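Local coordinates for AgaA (Rhizobium radiobacter, PDB 6HLX), which binds the opine agropinic acid in the periplasm and serves as the solute-binding component of an ABC transporter that imports it, at residues A[286-291]-A[449-454]; A[37-42]-A[470-475]; A[380-385]-A[401-406]. One frame throughout, in Å; residues are numbered along the deposited sequence.

Interaction 1: A[286-291]-A[449-454]; sequences AIPKGY and FMWREQ. With G9Z (agropinic acid), chain E; EDO (1,2-ethanediol), chain B.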
loop_
_atom_site.group_PDB
_atom_site.type_symbol
_atom_site.label_atom_id
_atom_site.label_comp_id
_atom_site.label_asym_id
_atom_site.label_seq_id
_atom_site.Cartn_x
_atom_site.Cartn_y
_atom_site.Cartn_z
ATOM N N ALA A 286 8.409 -9.103 9.200
ATOM C CA ALA A 286 6.985 -9.338 8.949
ATOM C C ALA A 286 6.732 -10.057 7.614
ATOM O O ALA A 286 6.200 -9.464 6.672
ATOM C CB ALA A 286 6.192 -8.043 9.024
ATOM N N ILE A 287 7.095 -11.345 7.556
ATOM C CA ILE A 287 6.848 -12.145 6.358
ATOM C C ILE A 287 5.649 -13.050 6.660
ATOM O O ILE A 287 5.708 -13.851 7.588
ATOM C CB ILE A 287 8.115 -12.911 5.889
ATOM C CG1 ILE A 287 9.219 -11.900 5.474
ATOM C CG2 ILE A 287 7.754 -13.842 4.694
ATOM C CD1 ILE A 287 10.513 -12.480 5.184
ATOM N N PRO A 288 4.530 -12.948 5.912
ATOM C CA PRO A 288 3.396 -13.831 6.225
ATOM C C PRO A 288 3.709 -15.281 5.902
ATOM O O PRO A 288 4.538 -15.573 5.034
ATOM C CB PRO A 288 2.266 -13.339 5.303
ATOM C CG PRO A 288 2.728 -11.987 4.788
ATOM C CD PRO A 288 4.234 -12.053 4.774
ATOM N N LYS A 289 2.989 -16.193 6.573
ATOM C CA LYS A 289 3.030 -17.623 6.281
ATOM C C LYS A 289 2.715 -17.785 4.791
ATOM O O LYS A 289 1.832 -17.092 4.281
ATOM C CB LYS A 289 1.971 -18.373 7.110
ATOM C CG LYS A 289 2.304 -19.855 7.273
ATOM C CD LYS A 289 1.232 -20.603 8.059
ATOM C CE LYS A 289 1.559 -22.071 8.248
ATOM N NZ LYS A 289 1.442 -22.851 6.984
ATOM N N GLY A 290 3.475 -18.630 4.099
ATOM C CA GLY A 290 3.262 -18.874 2.675
ATOM C C GLY A 290 4.186 -18.080 1.773
ATOM O O GLY A 290 4.259 -18.367 0.584
ATOM N N TYR A 291 4.878 -17.049 2.309
ATOM C CA TYR A 291 5.821 -16.269 1.503
ATOM C C TYR A 291 7.238 -16.787 1.736
ATOM O O TYR A 291 7.579 -17.181 2.852
ATOM C CB TYR A 291 5.809 -14.789 1.914
ATOM C CG TYR A 291 4.673 -13.993 1.320
ATOM C CD1 TYR A 291 3.378 -14.120 1.811
ATOM C CD2 TYR A 291 4.907 -13.050 0.322
ATOM C CE1 TYR A 291 2.326 -13.367 1.286
ATOM C CE2 TYR A 291 3.856 -12.318 -0.240
ATOM C CZ TYR A 291 2.578 -12.449 0.271
ATOM O OH TYR A 291 1.551 -11.707 -0.273
ATOM N N PHE A 449 6.358 -4.629 14.715
ATOM C CA PHE A 449 5.810 -4.899 16.039
ATOM C C PHE A 449 4.625 -5.816 16.079
ATOM O O PHE A 449 4.522 -6.587 17.034
ATOM C CB PHE A 449 5.435 -3.578 16.735
ATOM C CG PHE A 449 6.634 -2.699 17.027
ATOM C CD1 PHE A 449 7.775 -3.226 17.627
ATOM C CD2 PHE A 449 6.625 -1.349 16.681
ATOM C CE1 PHE A 449 8.889 -2.406 17.896
ATOM C CE2 PHE A 449 7.734 -0.535 16.953
ATOM C CZ PHE A 449 8.854 -1.072 17.548
ATOM N N MET A 450 3.706 -5.723 15.095
ATOM C CA MET A 450 2.496 -6.539 15.158
ATOM C C MET A 450 1.788 -6.663 13.825
ATOM O O MET A 450 1.958 -5.795 12.959
ATOM C CB MET A 450 1.506 -5.914 16.171
ATOM C CG MET A 450 1.048 -4.516 15.776
ATOM S SD MET A 450 -0.267 -3.857 16.791
ATOM C CE MET A 450 -1.688 -4.783 16.132
ATOM N N TRP A 451 0.965 -7.713 13.689
ATOM C CA TRP A 451 0.079 -7.907 12.535
ATOM C C TRP A 451 -1.240 -7.308 13.027
ATOM O O TRP A 451 -1.656 -7.576 14.178
ATOM C CB TRP A 451 -0.186 -9.393 12.264
ATOM C CG TRP A 451 0.998 -10.136 11.753
ATOM C CD1 TRP A 451 1.720 -11.081 12.419
ATOM C CD2 TRP A 451 1.611 -9.992 10.460
ATOM N NE1 TRP A 451 2.729 -11.561 11.611
ATOM C CE2 TRP A 451 2.673 -10.924 10.397
ATOM C CE3 TRP A 451 1.320 -9.215 9.322
ATOM C CZ2 TRP A 451 3.489 -11.053 9.270
ATOM C CZ3 TRP A 451 2.109 -9.369 8.184
ATOM C CH2 TRP A 451 3.186 -10.273 8.171
ATOM N N ARG A 452 -1.906 -6.516 12.198
ATOM C CA ARG A 452 -3.180 -5.924 12.640
ATOM C C ARG A 452 -4.357 -6.423 11.803
ATOM O O ARG A 452 -4.170 -6.856 10.660
ATOM C CB ARG A 452 -3.124 -4.380 12.582
ATOM C CG ARG A 452 -3.086 -3.817 11.158
ATOM C CD ARG A 452 -3.059 -2.292 11.133
ATOM N NE ARG A 452 -3.687 -1.765 9.919
ATOM C CZ ARG A 452 -3.201 -0.763 9.192
ATOM N NH1 ARG A 452 -2.058 -0.176 9.534
ATOM N NH2 ARG A 452 -3.866 -0.320 8.134
ATOM N N GLU A 453 -5.576 -6.269 12.333
ATOM C CA GLU A 453 -6.783 -6.546 11.542
ATOM C C GLU A 453 -7.053 -5.302 10.676
ATOM O O GLU A 453 -6.802 -4.166 11.108
ATOM C CB GLU A 453 -7.995 -6.760 12.455
ATOM C CG GLU A 453 -7.899 -8.044 13.263
ATOM C CD GLU A 453 -9.196 -8.434 13.938
ATOM O OE1 GLU A 453 -9.193 -9.442 14.678
ATOM O OE2 GLU A 453 -10.216 -7.734 13.732
ATOM N N GLN A 454 -7.574 -5.514 9.470
ATOM C CA GLN A 454 -7.914 -4.431 8.543
ATOM C C GLN A 454 -9.305 -4.790 8.056
ATOM O O GLN A 454 -9.473 -5.729 7.273
ATOM C CB GLN A 454 -6.897 -4.366 7.392
ATOM C CG GLN A 454 -7.201 -3.231 6.387
ATOM C CD GLN A 454 -6.990 -1.843 6.971
ATOM O OE1 GLN A 454 -6.278 -1.662 7.955
ATOM N NE2 GLN A 454 -7.597 -0.833 6.365
HETATM O OAM G9Z E . -3.289 5.249 3.810
HETATM C CAB G9Z E . -3.119 4.996 5.011
HETATM C CAC G9Z E . -3.829 5.653 6.037
HETATM C CB G9Z E . -3.330 5.026 7.375
HETATM C CA G9Z E . -2.173 4.123 6.982
HETATM C C G9Z E . -2.335 2.809 7.527
HETATM O O G9Z E . -3.041 1.974 6.898
HETATM N N G9Z E . -2.164 4.174 5.483
HETATM C CAG G9Z E . -1.271 3.319 4.610
HETATM C CAH G9Z E . 0.133 3.922 4.534
HETATM O OAP G9Z E . 0.672 3.880 5.855
HETATM C CAI G9Z E . 1.053 3.160 3.575
HETATM O OAQ G9Z E . 0.315 2.841 2.368
HETATM C CAJ G9Z E . 2.286 4.024 3.148
HETATM O OAR G9Z E . 3.113 3.267 2.245
HETATM C CAK G9Z E . 3.143 4.615 4.293
HETATM O OAT G9Z E . 4.048 5.601 3.757
HETATM C CAL G9Z E . 3.887 3.537 5.096
HETATM O OAS G9Z E . 4.556 4.139 6.226
HETATM O OXT G9Z E . -1.789 2.559 8.636
HETATM C C1 EDO B . 0.309 -13.015 8.645
HETATM O O1 EDO B . -0.894 -12.381 8.260
HETATM C C2 EDO B . 0.234 -14.504 8.250
HETATM O O2 EDO B . 1.403 -15.147 8.700
#
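Just before the chain enters the agropinic acid pocket, at the end of strand 446-451, the indole of W451 rests against A286 and P288 of a long loop. The far corner of its six-membered ring does the touching: CH2 lies 3.8 Å from A286 CB and 3.8 Å from P288 CG. The carbonyl carbon of I287 comes at the ring edge, and P288 crosses the indole at about a right angle. An indole suits this place because its length carries CH2 from the strand end to the loop, the nearest backbone CA atoms, of A286 and W451, being 7.9 Å apart. A286 O, 3.5 Å from W451 CH2, is buried with no polar partner in the model. One indole face carries an ethanediol, probably from the crystallisation liquor, with C1 over the ring centre; its O2 accepts a nearly straight bond from K289 N (174°). Next to W451, R452 holds the ligand carboxylate, NH2 to O at 2.7 Å and NH1 to OXT at 2.9 Å. Q454 OE1 accepts from both NE and NH2 in the guanidinium plane, and together with the carboxylate this limits its rotation. Around the contact, A286 and R452 pack on strand 240-245, and W451 pairs through its backbone with S280 of strand 280-281.

Interaction 2: A[37-42]-A[470-475]; sequences VNYGID and GFLTFQ
Y39, on the edge strand 37-39 of an antiparallel sheet, meets L472 and Q475 of the 3-10 segment 471-475. The protein has the periplasmic binding protein fold of solute-binding family 5, and the contact joins that sheet to a segment lining the ligand pocket, where F474 touches agropinic acid.

The apolar part is a CH-pi contact. L472 CD2 sits over one face of the Y39 ring, 3.7 Å from its centroid and 22° off the normal. It is displaced toward the rim, so its nearest ring atom is Y39 CD2 at 3.4 Å, while L472 CD1 lies beside Y39 CB and CG. The two side chains cross at about a right angle; the leucine's first torsion (chi1 -65°) sets CG beside the backbone N, from where the CD2 methyl reaches the tyrosine face. A branched aliphatic residue suits the place because one methyl can cover the ring while the other packs against its root.

At the ring edge stands an amide. Q475 OE1 approaches Y39 CD2 to 3.5 Å, near the ring plane, and the amide is turned 49° from the ring. The glutamine chain is extended beyond CG, which carries its polar end out to the strand. Tyrosine suits the strand position because its hydroxyl, beyond the leucine, has polar partners of its own in D129 OD1 and T384 N.

The polar link is indirect. A water accepts from the backbone N of Y39 at 2.8 Å and from N38 ND2 at 3.2 Å, and donates a 2.7 Å bond to Q475 OE1.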
loop_
_atom_site.group_PDB
_atom_site.type_symbol
_atom_site.label_atom_id
_atom_site.label_comp_id
_atom_site.label_asym_id
_atom_site.label_seq_id
_atom_site.Cartn_x
_atom_site.Cartn_y
_atom_site.Cartn_z
ATOM N N VAL A 37 -2.625 -5.365 -16.215
ATOM C CA VAL A 37 -3.109 -6.431 -15.336
ATOM C C VAL A 37 -3.501 -5.800 -13.998
ATOM O O VAL A 37 -3.019 -4.713 -13.664
ATOM C CB VAL A 37 -2.034 -7.524 -15.111
ATOM C CG1 VAL A 37 -1.776 -8.340 -16.377
ATOM C CG2 VAL A 37 -0.729 -6.931 -14.560
ATOM N N ASN A 38 -4.361 -6.475 -13.248
ATOM C CA ASN A 38 -4.696 -6.058 -11.878
ATOM C C ASN A 38 -5.002 -7.322 -11.123
ATOM O O ASN A 38 -5.357 -8.324 -11.749
ATOM C CB ASN A 38 -5.889 -5.122 -11.846
ATOM C CG ASN A 38 -5.549 -3.733 -12.336
ATOM O OD1 ASN A 38 -5.923 -3.341 -13.446
ATOM N ND2 ASN A 38 -4.809 -2.959 -11.529
ATOM N N TYR A 39 -4.889 -7.295 -9.778
ATOM C CA TYR A 39 -5.243 -8.490 -9.020
ATOM C C TYR A 39 -6.758 -8.697 -9.016
ATOM O O TYR A 39 -7.513 -7.732 -8.869
ATOM C CB TYR A 39 -4.759 -8.325 -7.576
ATOM C CG TYR A 39 -3.259 -8.485 -7.432
ATOM C CD1 TYR A 39 -2.656 -9.737 -7.541
ATOM C CD2 TYR A 39 -2.446 -7.389 -7.161
ATOM C CE1 TYR A 39 -1.282 -9.895 -7.350
ATOM C CE2 TYR A 39 -1.068 -7.534 -6.985
ATOM C CZ TYR A 39 -0.493 -8.788 -7.070
ATOM O OH TYR A 39 0.865 -8.909 -6.877
ATOM N N GLY A 40 -7.170 -9.953 -9.128
ATOM C CA GLY A 40 -8.556 -10.397 -9.019
ATOM C C GLY A 40 -8.901 -10.524 -7.541
ATOM O O GLY A 40 -8.005 -10.480 -6.682
ATOM N N ILE A 41 -10.207 -10.675 -7.222
ATOM C CA ILE A 41 -10.668 -10.729 -5.831
ATOM C C ILE A 41 -10.110 -11.933 -5.057
ATOM O O ILE A 41 -10.113 -11.894 -3.827
ATOM C CB ILE A 41 -12.215 -10.623 -5.715
ATOM C CG1 ILE A 41 -12.920 -11.860 -6.342
ATOM C CG2 ILE A 41 -12.708 -9.288 -6.304
ATOM C CD1 ILE A 41 -14.385 -12.043 -5.933
ATOM N N ASP A 42 -9.649 -12.992 -5.775
ATOM C CA ASP A 42 -9.048 -14.191 -5.176
ATOM C C ASP A 42 -7.507 -14.065 -5.098
ATOM O O ASP A 42 -6.830 -14.995 -4.657
ATOM C CB ASP A 42 -9.423 -15.434 -6.002
ATOM C CG ASP A 42 -9.029 -15.387 -7.482
ATOM O OD1 ASP A 42 -8.466 -14.337 -7.935
ATOM O OD2 ASP A 42 -9.283 -16.383 -8.189
ATOM N N GLY A 470 -5.044 -11.024 2.508
ATOM C CA GLY A 470 -3.712 -10.737 3.044
ATOM C C GLY A 470 -3.222 -9.359 2.653
ATOM O O GLY A 470 -3.920 -8.374 2.884
ATOM N N PHE A 471 -2.064 -9.299 1.956
ATOM C CA PHE A 471 -1.456 -8.032 1.517
ATOM C C PHE A 471 -2.276 -7.249 0.487
ATOM O O PHE A 471 -1.914 -6.109 0.169
ATOM C CB PHE A 471 -0.044 -8.307 0.948
ATOM C CG PHE A 471 1.072 -8.489 1.944
ATOM C CD1 PHE A 471 0.876 -8.223 3.302
ATOM C CD2 PHE A 471 2.326 -8.943 1.532
ATOM C CE1 PHE A 471 1.939 -8.351 4.218
ATOM C CE2 PHE A 471 3.377 -9.085 2.450
ATOM C CZ PHE A 471 3.181 -8.774 3.780
ATOM N N LEU A 472 -3.346 -7.835 -0.066
ATOM C CA LEU A 472 -4.151 -7.133 -1.079
ATOM C C LEU A 472 -5.262 -6.285 -0.483
ATOM O O LEU A 472 -6.025 -5.661 -1.240
ATOM C CB LEU A 472 -4.754 -8.133 -2.086
ATOM C CG LEU A 472 -3.738 -8.863 -2.939
ATOM C CD1 LEU A 472 -4.405 -9.887 -3.770
ATOM C CD2 LEU A 472 -2.976 -7.886 -3.821
ATOM N N THR A 473 -5.372 -6.227 0.866
ATOM C CA THR A 473 -6.498 -5.489 1.472
ATOM C C THR A 473 -6.603 -4.023 1.016
ATOM O O THR A 473 -7.726 -3.548 0.799
ATOM C CB THR A 473 -6.521 -5.612 3.005
ATOM O OG1 THR A 473 -7.685 -4.938 3.523
ATOM C CG2 THR A 473 -5.251 -5.057 3.671
ATOM N N PHE A 474 -5.478 -3.317 0.831
ATOM C CA PHE A 474 -5.548 -1.905 0.409
ATOM C C PHE A 474 -6.043 -1.713 -1.045
ATOM O O PHE A 474 -6.300 -0.574 -1.455
ATOM C CB PHE A 474 -4.220 -1.176 0.631
ATOM C CG PHE A 474 -3.757 -1.009 2.065
ATOM C CD1 PHE A 474 -4.640 -1.190 3.133
ATOM C CD2 PHE A 474 -2.452 -0.611 2.348
ATOM C CE1 PHE A 474 -4.218 -0.988 4.456
ATOM C CE2 PHE A 474 -2.024 -0.440 3.678
ATOM C CZ PHE A 474 -2.907 -0.630 4.718
ATOM N N GLN A 475 -6.125 -2.826 -1.818
ATOM C CA GLN A 475 -6.620 -2.796 -3.204
ATOM C C GLN A 475 -8.078 -3.238 -3.284
ATOM O O GLN A 475 -8.598 -3.420 -4.392
ATOM C CB GLN A 475 -5.760 -3.683 -4.116
ATOM C CG GLN A 475 -4.315 -3.183 -4.202
ATOM C CD GLN A 475 -3.568 -3.877 -5.305
ATOM O OE1 GLN A 475 -4.171 -4.483 -6.181
ATOM N NE2 GLN A 475 -2.244 -3.798 -5.273
HETATM O O HOH W 1 -4.263 -4.680 -8.856
#

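Interaction 3: A[380-385]-A[401-406]; sequences LGEITD and RTNNSP. With G9Z (agropinic acid), chain E.
E382 and N403 face each other beside the sugar-like chain of agropinic acid, their carboxylate and amide planes only 20° apart. E382 OE2 and N403 OD1 come within 3.0 Å, yet both are acceptors and form no bond; OD1 is bonded elsewhere. The carboxylate gets there by a bend at chi2 (-72°), which also leaves N403 OD1 3.5 Å from E382 CG. The other carboxylate oxygen, OE1, makes a salt bridge with R26, whose charge may offset part of the negative charge. N403 ND2 lies 2.9 Å from ligand OAR, a close approach, while its hydrogen bond goes to the protein beside the segment. An asparagine suits the place because its short amide offers both an acceptor and, close to the ligand, a donor. A water completes the link: it donates to E382 OE2 at 2.7 Å and to T402 OG1 at 2.8 Å, and also bonds ligand OAR. T402 O accepts from ligand OAT at 2.7 Å. Within 401-406, N404 OD1 accepts from R401 N. The two loops flank helix 388-393: E382 touches its N391 and N403 its Y392, whose hydroxyl also bonds L380 O, while I383 packs on helix 127-131.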
loop_
_atom_site.group_PDB
_atom_site.type_symbol
_atom_site.label_atom_id
_atom_site.label_comp_id
_atom_site.label_asym_id
_atom_site.label_seq_id
_atom_site.Cartn_x
_atom_site.Cartn_y
_atom_site.Cartn_z
ATOM N N LEU A 380 2.040 -2.890 4.190
ATOM C CA LEU A 380 2.005 -4.303 3.763
ATOM C C LEU A 380 2.834 -4.432 2.509
ATOM O O LEU A 380 3.281 -3.408 1.963
ATOM C CB LEU A 380 0.542 -4.738 3.501
ATOM C CG LEU A 380 -0.442 -3.704 2.936
ATOM C CD1 LEU A 380 -0.079 -3.269 1.501
ATOM C CD2 LEU A 380 -1.871 -4.266 2.949
ATOM N N GLY A 381 3.093 -5.662 2.088
ATOM C CA GLY A 381 3.812 -5.867 0.837
ATOM C C GLY A 381 2.907 -5.386 -0.288
ATOM O O GLY A 381 1.697 -5.651 -0.293
ATOM N N GLU A 382 3.468 -4.606 -1.203
ATOM C CA GLU A 382 2.651 -3.983 -2.277
ATOM C C GLU A 382 2.278 -4.938 -3.404
ATOM O O GLU A 382 1.425 -4.621 -4.228
ATOM C CB GLU A 382 3.351 -2.737 -2.817
ATOM C CG GLU A 382 3.552 -1.650 -1.756
ATOM C CD GLU A 382 2.302 -0.891 -1.314
ATOM O OE1 GLU A 382 1.182 -1.144 -1.831
ATOM O OE2 GLU A 382 2.461 -0.042 -0.410
ATOM N N ILE A 383 2.922 -6.104 -3.442
ATOM C CA ILE A 383 2.658 -7.179 -4.394
ATOM C C ILE A 383 2.654 -8.498 -3.610
ATOM O O ILE A 383 3.182 -8.547 -2.495
ATOM C CB ILE A 383 3.703 -7.230 -5.550
ATOM C CG1 ILE A 383 5.138 -7.441 -5.023
ATOM C CG2 ILE A 383 3.571 -5.968 -6.456
ATOM C CD1 ILE A 383 6.123 -7.898 -6.109
ATOM N N THR A 384 2.077 -9.551 -4.190
ATOM C CA THR A 384 2.020 -10.832 -3.498
ATOM C C THR A 384 3.142 -11.796 -3.944
ATOM O O THR A 384 2.986 -13.001 -3.818
ATOM C CB THR A 384 0.640 -11.463 -3.616
ATOM O OG1 THR A 384 0.386 -11.667 -5.001
ATOM C CG2 THR A 384 -0.447 -10.597 -3.005
ATOM N N ASP A 385 4.233 -11.271 -4.488
ATOM C CA ASP A 385 5.417 -12.068 -4.796
ATOM C C ASP A 385 6.409 -11.706 -3.684
ATOM O O ASP A 385 6.368 -10.574 -3.159
ATOM C CB ASP A 385 6.016 -11.700 -6.173
ATOM C CG ASP A 385 7.298 -12.480 -6.452
ATOM O OD1 ASP A 385 7.203 -13.676 -6.793
ATOM O OD2 ASP A 385 8.389 -11.918 -6.243
ATOM N N ARG A 401 11.348 6.336 -0.263
ATOM C CA ARG A 401 10.129 5.714 -0.791
ATOM C C ARG A 401 9.038 5.668 0.275
ATOM O O ARG A 401 9.317 5.866 1.458
ATOM C CB ARG A 401 10.434 4.299 -1.337
ATOM C CG ARG A 401 11.584 4.287 -2.359
ATOM C CD ARG A 401 11.813 2.935 -3.028
ATOM N NE ARG A 401 12.177 1.871 -2.092
ATOM C CZ ARG A 401 13.429 1.500 -1.819
ATOM N NH1 ARG A 401 13.660 0.471 -1.015
ATOM N NH2 ARG A 401 14.459 2.164 -2.342
ATOM N N THR A 402 7.805 5.325 -0.127
ATOM C CA THR A 402 6.709 5.283 0.845
ATOM C C THR A 402 6.899 4.223 1.952
ATOM O O THR A 402 6.408 4.438 3.053
ATOM C CB THR A 402 5.357 5.014 0.120
ATOM O OG1 THR A 402 5.461 3.779 -0.617
ATOM C CG2 THR A 402 4.927 6.182 -0.787
ATOM N N ASN A 403 7.611 3.108 1.667
ATOM C CA ASN A 403 7.740 1.964 2.583
ATOM C C ASN A 403 9.142 1.686 3.112
ATOM O O ASN A 403 9.288 0.773 3.921
ATOM C CB ASN A 403 7.235 0.686 1.898
ATOM C CG ASN A 403 5.742 0.643 1.706
ATOM O OD1 ASN A 403 5.226 0.133 0.688
ATOM N ND2 ASN A 403 5.014 1.151 2.690
ATOM N N ASN A 404 10.144 2.425 2.655
ATOM C CA ASN A 404 11.519 2.114 3.086
ATOM C C ASN A 404 12.022 2.986 4.245
ATOM O O ASN A 404 11.314 3.878 4.725
ATOM C CB ASN A 404 12.496 2.163 1.888
ATOM C CG ASN A 404 12.981 3.553 1.539
ATOM O OD1 ASN A 404 12.235 4.529 1.660
ATOM N ND2 ASN A 404 14.242 3.677 1.090
ATOM N N SER A 405 13.277 2.738 4.652
ATOM C CA SER A 405 13.986 3.536 5.647
ATOM C C SER A 405 14.918 4.457 4.844
ATOM O O SER A 405 15.887 3.973 4.235
ATOM C CB SER A 405 14.761 2.631 6.602
ATOM O OG SER A 405 13.813 2.250 7.586
ATOM N N PRO A 406 14.553 5.759 4.729
ATOM C CA PRO A 406 15.292 6.659 3.837
ATOM C C PRO A 406 16.812 6.517 3.874
ATOM O O PRO A 406 17.429 6.467 4.950
ATOM C CB PRO A 406 14.823 8.055 4.267
ATOM C CG PRO A 406 13.386 7.834 4.674
ATOM C CD PRO A 406 13.382 6.449 5.325
HETATM O OAM G9Z E . -3.289 5.249 3.810
HETATM C CAB G9Z E . -3.119 4.996 5.011
HETATM C CAC G9Z E . -3.829 5.653 6.037
HETATM C CB G9Z E . -3.330 5.026 7.375
HETATM C CA G9Z E . -2.173 4.123 6.982
HETATM C C G9Z E . -2.335 2.809 7.527
HETATM O O G9Z E . -3.041 1.974 6.898
HETATM N N G9Z E . -2.164 4.174 5.483
HETATM C CAG G9Z E . -1.271 3.319 4.610
HETATM C CAH G9Z E . 0.133 3.922 4.534
HETATM O OAP G9Z E . 0.672 3.880 5.855
HETATM C CAI G9Z E . 1.053 3.160 3.575
HETATM O OAQ G9Z E . 0.315 2.841 2.368
HETATM C CAJ G9Z E . 2.286 4.024 3.148
HETATM O OAR G9Z E . 3.113 3.267 2.245
HETATM C CAK G9Z E . 3.143 4.615 4.293
HETATM O OAT G9Z E . 4.048 5.601 3.757
HETATM C CAL G9Z E . 3.887 3.537 5.096
HETATM O OAS G9Z E . 4.556 4.139 6.226
HETATM O OXT G9Z E . -1.789 2.559 8.636
HETATM O O HOH W 2 2.961 2.627 -0.340
#

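In the fold
From the N terminus the chain first lays down 37-42, whose partner 470-475 comes 428 residues later, so interaction 2 closes the largest loop. Inside it, interaction 1 joins 286-291 to 449-454, and inside that again interaction 3 closes a short loop round helix 388-393. The three are nested and none cross. Interaction 2 ties the edge strand 37-39 to the late segment that follows strand 462-463; interaction 1 ties the loop after strand 280-281 to the end of strand 446-451. They also meet directly: P288 and Y291 pack on F471, Y291 on T384, and F471 on L380. All three reach agropinic acid: interaction 1 at the carboxylate through R452, interaction 3 at the polyol, interaction 2 through F474.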